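Local coordinates for protein luciferase-like enzymeAMP-CoA-ligase (Zophobas atratus, PDB 4W8O) that probably activates carboxylic acids with ATP as an AMP-CoA ligase, being a luciferase-like enzyme of the ANL superfamily from a nonluminescent mealworm, at residues C76-L81 with F246-E251. Residues are numbered along the deposited sequence; the frame is centred on the assembly and turned at random.
Sequences CSTNSL and FARSME
Residues 76-81 and 246-251 are two irregular loops, each leaving the end of a strand, and they come closest at Asn79 and Phe246, whose CA atoms lie 6.8 Å apart. Neither backbone nor side chain bonds directly to the other loop; one water links the side-chain amide of Asn79 to the opposing backbone, accepting from Asn79 ND2 at 2.8 Å and donating to Ala247 O at 2.7 Å. The pair illustrates how loops without a direct bond between them can still be joined by one inserted aromatic ring and a bridging water. Within the first loop, Ser77 OG donates to a lone pair of Thr78 O.

Phe246 has the largest share of the contact. Its CG lies between the backbone N and the carbonyl carbon (chi1 59°), which directs the ring at the other loop. Phe246 CD1 meets Asn79 CB at 3.6 Å, while the tip, Phe246 CZ, closes to 3.2 Å from Ser80 C, a tight approach to main chain. The Leu81 side chain crosses that of Phe246 at about a right angle, Leu81 CD2 lying 4.1 Å from Phe246 CZ. An alanine in place of Phe246 would probably loosen the joint, since the ring's contacts with Asn79, Ser80 and Leu81 would be lost. Asn79 ND2 also donates to Thr223 O, so this buried amide is held by both water and protein.

Farther out, Arg248 bends at chi2 and chi3 (83° and 82°) and crosses Thr78. Arg248 CD packs 3.7 Å from Thr78 CB, and Thr78 OG1 sits over one face of the guanidinium while hydrogen-bonding to Glu124.

The contact bridges two sheets of the AMP-binding fold: strand 72-76 belongs to one and strand 243-246 to the other. Beyond the loops the chain enters helices 85-92 and 252-262.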
loop_
_atom_site.group_PDB
_atom_site.type_symbol
_atom_site.label_atom_id
_atom_site.label_comp_id
_atom_site.label_asym_id
_atom_site.label_seq_id
_atom_site.Cartn_x
_atom_site.Cartn_y
_atom_site.Cartn_z
ATOM N N CYS A 76 -1.990 5.859 -13.903
ATOM C CA CYS A 76 -2.596 7.072 -13.345
ATOM C C CYS A 76 -4.121 6.974 -13.358
ATOM O O CYS A 76 -4.780 7.327 -14.345
ATOM C CB CYS A 76 -2.140 8.311 -14.104
ATOM S SG CYS A 76 -2.600 9.831 -13.246
ATOM N N SER A 77 -4.680 6.491 -12.253
ATOM C CA SER A 77 -6.111 6.262 -12.172
ATOM C C SER A 77 -6.577 6.185 -10.725
ATOM O O SER A 77 -5.845 5.712 -9.853
ATOM C CB SER A 77 -6.472 4.962 -12.897
ATOM O OG SER A 77 -7.842 4.629 -12.747
ATOM N N THR A 78 -7.792 6.672 -10.478
ATOM C CA THR A 78 -8.507 6.370 -9.256
ATOM C C THR A 78 -8.852 4.878 -9.244
ATOM O O THR A 78 -8.624 4.160 -10.224
ATOM C CB THR A 78 -9.802 7.199 -9.140
ATOM O OG1 THR A 78 -10.536 7.125 -10.365
ATOM C CG2 THR A 78 -9.494 8.652 -8.831
ATOM N N ASN A 79 -9.382 4.406 -8.127
ATOM C CA ASN A 79 -9.730 2.996 -7.991
ATOM C C ASN A 79 -10.989 2.644 -8.784
ATOM O O ASN A 79 -11.977 3.390 -8.787
ATOM C CB ASN A 79 -9.903 2.627 -6.513
ATOM C CG ASN A 79 -8.588 2.638 -5.747
ATOM O OD1 ASN A 79 -7.566 2.152 -6.230
ATOM N ND2 ASN A 79 -8.617 3.163 -4.537
ATOM N N SER A 80 -10.930 1.512 -9.477
ATOM C CA SER A 80 -12.056 0.994 -10.258
ATOM C C SER A 80 -11.893 -0.515 -10.337
ATOM O O SER A 80 -10.912 -1.051 -9.840
ATOM C CB SER A 80 -12.065 1.591 -11.666
ATOM O OG SER A 80 -11.007 1.043 -12.447
ATOM N N LEU A 81 -12.836 -1.206 -10.966
ATOM C CA LEU A 81 -12.670 -2.642 -11.188
ATOM C C LEU A 81 -11.605 -2.964 -12.243
ATOM O O LEU A 81 -11.232 -4.128 -12.403
ATOM C CB LEU A 81 -14.001 -3.294 -11.572
ATOM C CG LEU A 81 -15.073 -3.359 -10.481
ATOM C CD1 LEU A 81 -16.308 -4.004 -11.074
ATOM C CD2 LEU A 81 -14.616 -4.136 -9.256
ATOM N N PHE A 246 -13.497 -0.708 -2.344
ATOM C CA PHE A 246 -13.065 0.670 -2.524
ATOM C C PHE A 246 -14.243 1.592 -2.819
ATOM O O PHE A 246 -15.302 1.155 -3.270
ATOM C CB PHE A 246 -11.995 0.778 -3.628
ATOM C CG PHE A 246 -12.450 0.279 -4.971
ATOM C CD1 PHE A 246 -13.110 1.124 -5.850
ATOM C CD2 PHE A 246 -12.224 -1.036 -5.352
ATOM C CE1 PHE A 246 -13.538 0.667 -7.084
ATOM C CE2 PHE A 246 -12.648 -1.500 -6.585
ATOM C CZ PHE A 246 -13.312 -0.648 -7.450
ATOM N N ALA A 247 -14.039 2.869 -2.529
ATOM C CA ALA A 247 -14.969 3.921 -2.880
ATOM C C ALA A 247 -14.152 5.180 -3.170
ATOM O O ALA A 247 -13.066 5.384 -2.607
ATOM C CB ALA A 247 -15.961 4.150 -1.754
ATOM N N ARG A 248 -14.675 6.016 -4.059
ATOM C CA ARG A 248 -13.932 7.158 -4.554
ATOM C C ARG A 248 -13.703 8.201 -3.470
ATOM O O ARG A 248 -12.608 8.737 -3.345
ATOM C CB ARG A 248 -14.662 7.806 -5.730
ATOM C CG ARG A 248 -13.705 8.444 -6.712
ATOM C CD ARG A 248 -13.166 7.406 -7.685
ATOM N NE ARG A 248 -14.103 7.161 -8.786
ATOM C CZ ARG A 248 -14.297 7.992 -9.808
ATOM N NH1 ARG A 248 -15.176 7.682 -10.755
ATOM N NH2 ARG A 248 -13.623 9.138 -9.887
ATOM N N SER A 249 -14.740 8.475 -2.692
ATOM C CA SER A 249 -14.704 9.530 -1.691
ATOM C C SER A 249 -15.253 9.036 -0.380
ATOM O O SER A 249 -16.214 8.279 -0.338
ATOM C CB SER A 249 -15.545 10.722 -2.141
ATOM O OG SER A 249 -15.007 11.292 -3.310
ATOM N N MET A 250 -14.649 9.501 0.697
ATOM C CA MET A 250 -15.085 9.151 2.020
ATOM C C MET A 250 -16.222 10.086 2.414
ATOM O O MET A 250 -16.067 11.302 2.390
ATOM C CB MET A 250 -13.910 9.282 2.978
ATOM C CG MET A 250 -14.114 8.588 4.303
ATOM S SD MET A 250 -15.257 9.480 5.361
ATOM C CE MET A 250 -15.357 8.320 6.711
ATOM N N GLU A 251 -17.372 9.500 2.733
ATOM C CA GLU A 251 -18.479 10.201 3.374
ATOM C C GLU A 251 -18.965 9.343 4.525
ATOM O O GLU A 251 -19.045 8.125 4.395
ATOM C CB GLU A 251 -19.631 10.445 2.404
ATOM C CG GLU A 251 -19.507 11.723 1.591
ATOM C CD GLU A 251 -18.935 11.491 0.207
ATOM O OE1 GLU A 251 -19.547 10.715 -0.562
ATOM O OE2 GLU A 251 -17.889 12.101 -0.122
HETATM O O HOH W 1 -10.723 4.924 -3.876
#